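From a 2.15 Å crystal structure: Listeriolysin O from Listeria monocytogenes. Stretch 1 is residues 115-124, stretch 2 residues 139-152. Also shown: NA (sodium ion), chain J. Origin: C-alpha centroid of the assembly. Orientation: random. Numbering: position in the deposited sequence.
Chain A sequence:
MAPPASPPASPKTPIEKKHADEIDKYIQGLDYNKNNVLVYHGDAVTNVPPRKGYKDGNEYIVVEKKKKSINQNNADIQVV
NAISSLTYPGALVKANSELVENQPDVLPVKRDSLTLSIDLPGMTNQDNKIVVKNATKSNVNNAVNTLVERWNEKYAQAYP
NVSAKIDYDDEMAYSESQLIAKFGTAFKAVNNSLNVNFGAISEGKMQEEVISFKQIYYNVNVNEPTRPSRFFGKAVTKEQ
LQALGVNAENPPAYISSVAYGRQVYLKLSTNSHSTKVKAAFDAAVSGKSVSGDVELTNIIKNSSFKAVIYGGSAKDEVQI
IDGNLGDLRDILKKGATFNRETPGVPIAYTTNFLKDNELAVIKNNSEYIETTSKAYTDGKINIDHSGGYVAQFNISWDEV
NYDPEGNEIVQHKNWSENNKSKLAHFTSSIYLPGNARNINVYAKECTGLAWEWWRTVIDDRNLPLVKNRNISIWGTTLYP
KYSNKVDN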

# COMPACT_ATOMS: atom_id res chain seq x y z
N THR A 115 19.53 -2.96 31.12
CA THR A 115 20.19 -4.04 30.41
C THR A 115 19.67 -4.13 28.98
O THR A 115 18.46 -4.23 28.76
CB THR A 115 19.99 -5.40 31.11
OG1 THR A 115 20.51 -5.34 32.44
CG2 THR A 115 20.71 -6.51 30.34
N LEU A 116 20.59 -4.08 28.02
CA LEU A 116 20.24 -4.26 26.61
C LEU A 116 20.50 -5.70 26.18
O LEU A 116 21.44 -6.33 26.64
CB LEU A 116 21.05 -3.31 25.73
CG LEU A 116 20.73 -1.82 25.88
CD1 LEU A 116 21.63 -0.99 24.98
CD2 LEU A 116 19.26 -1.55 25.59
N SER A 117 19.64 -6.20 25.30
CA SER A 117 19.79 -7.55 24.77
C SER A 117 19.54 -7.58 23.26
O SER A 117 18.67 -6.87 22.76
CB SER A 117 18.84 -8.51 25.48
OG SER A 117 18.85 -9.79 24.87
N ILE A 118 20.32 -8.39 22.55
CA ILE A 118 20.22 -8.47 21.10
C ILE A 118 19.81 -9.88 20.67
O ILE A 118 20.14 -10.86 21.35
CB ILE A 118 21.55 -8.05 20.42
CG1 ILE A 118 21.33 -7.71 18.94
CG2 ILE A 118 22.62 -9.12 20.59
CD1 ILE A 118 22.50 -6.98 18.31
N ASP A 119 19.08 -9.99 19.56
CA ASP A 119 18.54 -11.28 19.13
C ASP A 119 19.31 -11.95 17.99
O ASP A 119 18.77 -12.82 17.30
CB ASP A 119 17.06 -11.13 18.75
CG ASP A 119 16.86 -10.27 17.52
OD1 ASP A 119 17.79 -9.52 17.15
OD2 ASP A 119 15.77 -10.33 16.92
N LEU A 120 20.56 -11.55 17.79
CA LEU A 120 21.39 -12.16 16.75
C LEU A 120 21.63 -13.63 17.06
O LEU A 120 21.81 -14.00 18.22
CB LEU A 120 22.71 -11.40 16.58
CG LEU A 120 22.63 -10.10 15.77
CD1 LEU A 120 23.94 -9.33 15.84
CD2 LEU A 120 22.27 -10.40 14.32
N PRO A 121 21.62 -14.48 16.02
CA PRO A 121 21.63 -15.94 16.20
C PRO A 121 22.92 -16.50 16.80
O PRO A 121 24.01 -16.01 16.50
CB PRO A 121 21.45 -16.46 14.78
CG PRO A 121 22.01 -15.39 13.91
CD PRO A 121 21.64 -14.11 14.60
N GLY A 122 22.78 -17.51 17.65
CA GLY A 122 23.92 -18.26 18.15
C GLY A 122 24.46 -17.84 19.51
O GLY A 122 25.14 -18.62 20.17
N MET A 123 24.15 -16.61 19.92
CA MET A 123 24.70 -16.06 21.16
C MET A 123 24.13 -16.73 22.41
O MET A 123 22.97 -17.15 22.43
CB MET A 123 24.49 -14.55 21.21
CG MET A 123 24.89 -13.83 19.94
SD MET A 123 24.82 -12.03 20.06
CE MET A 123 26.22 -11.72 21.14
N THR A 124 24.94 -16.82 23.45
CA THR A 124 24.50 -17.41 24.71
C THR A 124 23.68 -16.39 25.49
O THR A 124 23.69 -15.20 25.18
CB THR A 124 25.69 -17.86 25.59
OG1 THR A 124 26.42 -16.71 26.04
CG2 THR A 124 26.62 -18.78 24.81
NA NA J . 20.42 6.66 17.98
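Stretch 2 (139-152) NVNNAVNTLVERWN

Stretch 2 is helical throughout, continuing a helix that begins earlier in the chain. It packs on the end of the strand 115-118 and on the loop that follows. The two N-to-C directions run the same way, with a crossing angle of -38° and a closest axial approach of 9.1 Å. The register advances two residues of stretch 1 for every four of the helix: Leu 116 lies by Ala 143, Ile 118 by Leu 147, and Leu 120 by Trp 151. Strand alternation turns Leu 116 and Ile 118 toward the helix and Ser 117 away.

Leu 116 is in the m, t rotamer. Its CD1 lies 3.8 Å from CB of Ala 143, which points toward the strand, and 3.9 Å from CG1 of Val 140. Leu 147 is also m, t, and its CD1 reaches 4.0 Å from CB of Ile 118. Ile 118 is t, t. This extended form carries its CD1 to 4.0 Å from CG2 of Val 148. Val 148 is t; its CA-to-CB bond points away, yet CG2 still makes this contact.

Trp 151 is the most covered residue of the contact. With chi1 t and chi2 84°, its indole extends to the loop. CB of Leu 120 sits over one face, 3.6 Å from the centroid of the five-membered ring, in a CH-pi contact. At the ring edge, Trp 151 NE1 donates a hydrogen bond to Pro 121 O at 2.7 Å. This is the one hydrogen bond between the stretches.

A type II turn from Leu 120 to Met 123 brings the chain round the indole. Gly 122 has a positive phi of 97°, where a CB would jam against the preceding carbonyl. Met 123 is m, t, p; its CG lies 3.5 Å from CD1 of Trp 151, and its sulfur is at the ring edge.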

# COMPACT_ATOMS: atom_id res chain seq x y z
N ASN A 139 25.53 6.59 25.21
CA ASN A 139 25.92 5.36 25.89
C ASN A 139 25.17 4.13 25.39
O ASN A 139 25.74 3.05 25.27
CB ASN A 139 25.76 5.51 27.41
CG ASN A 139 26.80 6.43 28.02
OD1 ASN A 139 27.91 6.57 27.50
ND2 ASN A 139 26.44 7.07 29.13
N VAL A 140 23.88 4.29 25.11
CA VAL A 140 23.07 3.19 24.60
C VAL A 140 23.54 2.78 23.20
O VAL A 140 23.74 1.59 22.93
CB VAL A 140 21.57 3.53 24.58
CG1 VAL A 140 20.80 2.57 23.68
CG2 VAL A 140 21.00 3.50 26.00
N ASN A 141 23.75 3.76 22.33
CA ASN A 141 24.21 3.49 20.97
C ASN A 141 25.59 2.85 20.91
O ASN A 141 25.86 2.03 20.03
CB ASN A 141 24.17 4.77 20.12
CG ASN A 141 22.76 5.18 19.75
OD1 ASN A 141 21.84 4.36 19.73
ND2 ASN A 141 22.58 6.46 19.45
N ASN A 142 26.47 3.23 21.82
CA ASN A 142 27.78 2.59 21.90
C ASN A 142 27.63 1.15 22.39
O ASN A 142 28.37 0.26 21.97
CB ASN A 142 28.73 3.38 22.80
CG ASN A 142 29.25 4.64 22.12
OD1 ASN A 142 30.22 4.60 21.37
ND2 ASN A 142 28.60 5.77 22.39
N ALA A 143 26.66 0.92 23.28
CA ALA A 143 26.38 -0.42 23.78
C ALA A 143 25.81 -1.31 22.68
O ALA A 143 26.11 -2.51 22.63
CB ALA A 143 25.42 -0.35 24.95
N VAL A 144 25.00 -0.73 21.80
CA VAL A 144 24.44 -1.46 20.67
C VAL A 144 25.57 -1.92 19.74
O VAL A 144 25.62 -3.08 19.34
CB VAL A 144 23.43 -0.60 19.88
CG1 VAL A 144 23.06 -1.27 18.57
CG2 VAL A 144 22.19 -0.32 20.73
N ASN A 145 26.47 -1.00 19.41
CA ASN A 145 27.62 -1.31 18.57
C ASN A 145 28.52 -2.37 19.20
O ASN A 145 29.16 -3.15 18.49
CB ASN A 145 28.42 -0.04 18.27
CG ASN A 145 27.62 0.99 17.50
OD1 ASN A 145 26.63 0.65 16.85
ND2 ASN A 145 28.05 2.24 17.57
N THR A 146 28.58 -2.38 20.53
CA THR A 146 29.38 -3.36 21.25
C THR A 146 28.81 -4.77 21.09
O THR A 146 29.55 -5.73 20.87
CB THR A 146 29.48 -3.01 22.75
OG1 THR A 146 29.98 -1.67 22.90
CG2 THR A 146 30.41 -3.98 23.47
N LEU A 147 27.49 -4.88 21.17
CA LEU A 147 26.81 -6.16 20.99
C LEU A 147 26.96 -6.69 19.56
O LEU A 147 27.19 -7.89 19.35
CB LEU A 147 25.32 -6.05 21.34
CG LEU A 147 24.97 -5.84 22.82
CD1 LEU A 147 23.47 -5.72 23.00
CD2 LEU A 147 25.53 -6.97 23.68
N VAL A 148 26.82 -5.80 18.58
CA VAL A 148 26.95 -6.17 17.18
C VAL A 148 28.36 -6.67 16.85
O VAL A 148 28.53 -7.66 16.15
CB VAL A 148 26.58 -4.99 16.25
CG1 VAL A 148 27.00 -5.28 14.82
CG2 VAL A 148 25.08 -4.70 16.31
N GLU A 149 29.36 -5.98 17.38
CA GLU A 149 30.75 -6.38 17.18
C GLU A 149 31.05 -7.72 17.85
O GLU A 149 31.82 -8.52 17.33
CB GLU A 149 31.72 -5.31 17.68
CG GLU A 149 31.92 -4.17 16.71
CD GLU A 149 32.42 -4.64 15.35
OE1 GLU A 149 33.32 -5.50 15.31
OE2 GLU A 149 31.91 -4.14 14.33
N ARG A 150 30.45 -7.94 19.01
CA ARG A 150 30.63 -9.19 19.75
C ARG A 150 30.10 -10.38 18.95
O ARG A 150 30.69 -11.46 18.98
CB ARG A 150 29.97 -9.11 21.13
CG ARG A 150 30.96 -9.07 22.28
CD ARG A 150 30.43 -8.32 23.49
NE ARG A 150 29.24 -8.94 24.08
CZ ARG A 150 28.68 -8.54 25.21
NH1 ARG A 150 29.19 -7.52 25.89
NH2 ARG A 150 27.60 -9.16 25.67
N TRP A 151 29.00 -10.17 18.23
CA TRP A 151 28.43 -11.22 17.40
C TRP A 151 29.30 -11.47 16.16
O TRP A 151 29.50 -12.61 15.75
CB TRP A 151 27.01 -10.87 16.97
CG TRP A 151 26.35 -11.94 16.14
CD1 TRP A 151 25.71 -13.05 16.59
CD2 TRP A 151 26.28 -11.99 14.70
NE1 TRP A 151 25.24 -13.79 15.53
CE2 TRP A 151 25.58 -13.16 14.36
CE3 TRP A 151 26.74 -11.15 13.68
CZ2 TRP A 151 25.33 -13.53 13.04
CZ3 TRP A 151 26.49 -11.52 12.37
CH2 TRP A 151 25.79 -12.69 12.06
N ASN A 152 29.81 -10.39 15.58
CA ASN A 152 30.66 -10.48 14.40
C ASN A 152 31.99 -11.19 14.67
O ASN A 152 32.64 -11.68 13.75
CB ASN A 152 30.93 -9.09 13.81
CG ASN A 152 29.70 -8.49 13.14
OD1 ASN A 152 28.91 -9.20 12.52
ND2 ASN A 152 29.55 -7.18 13.26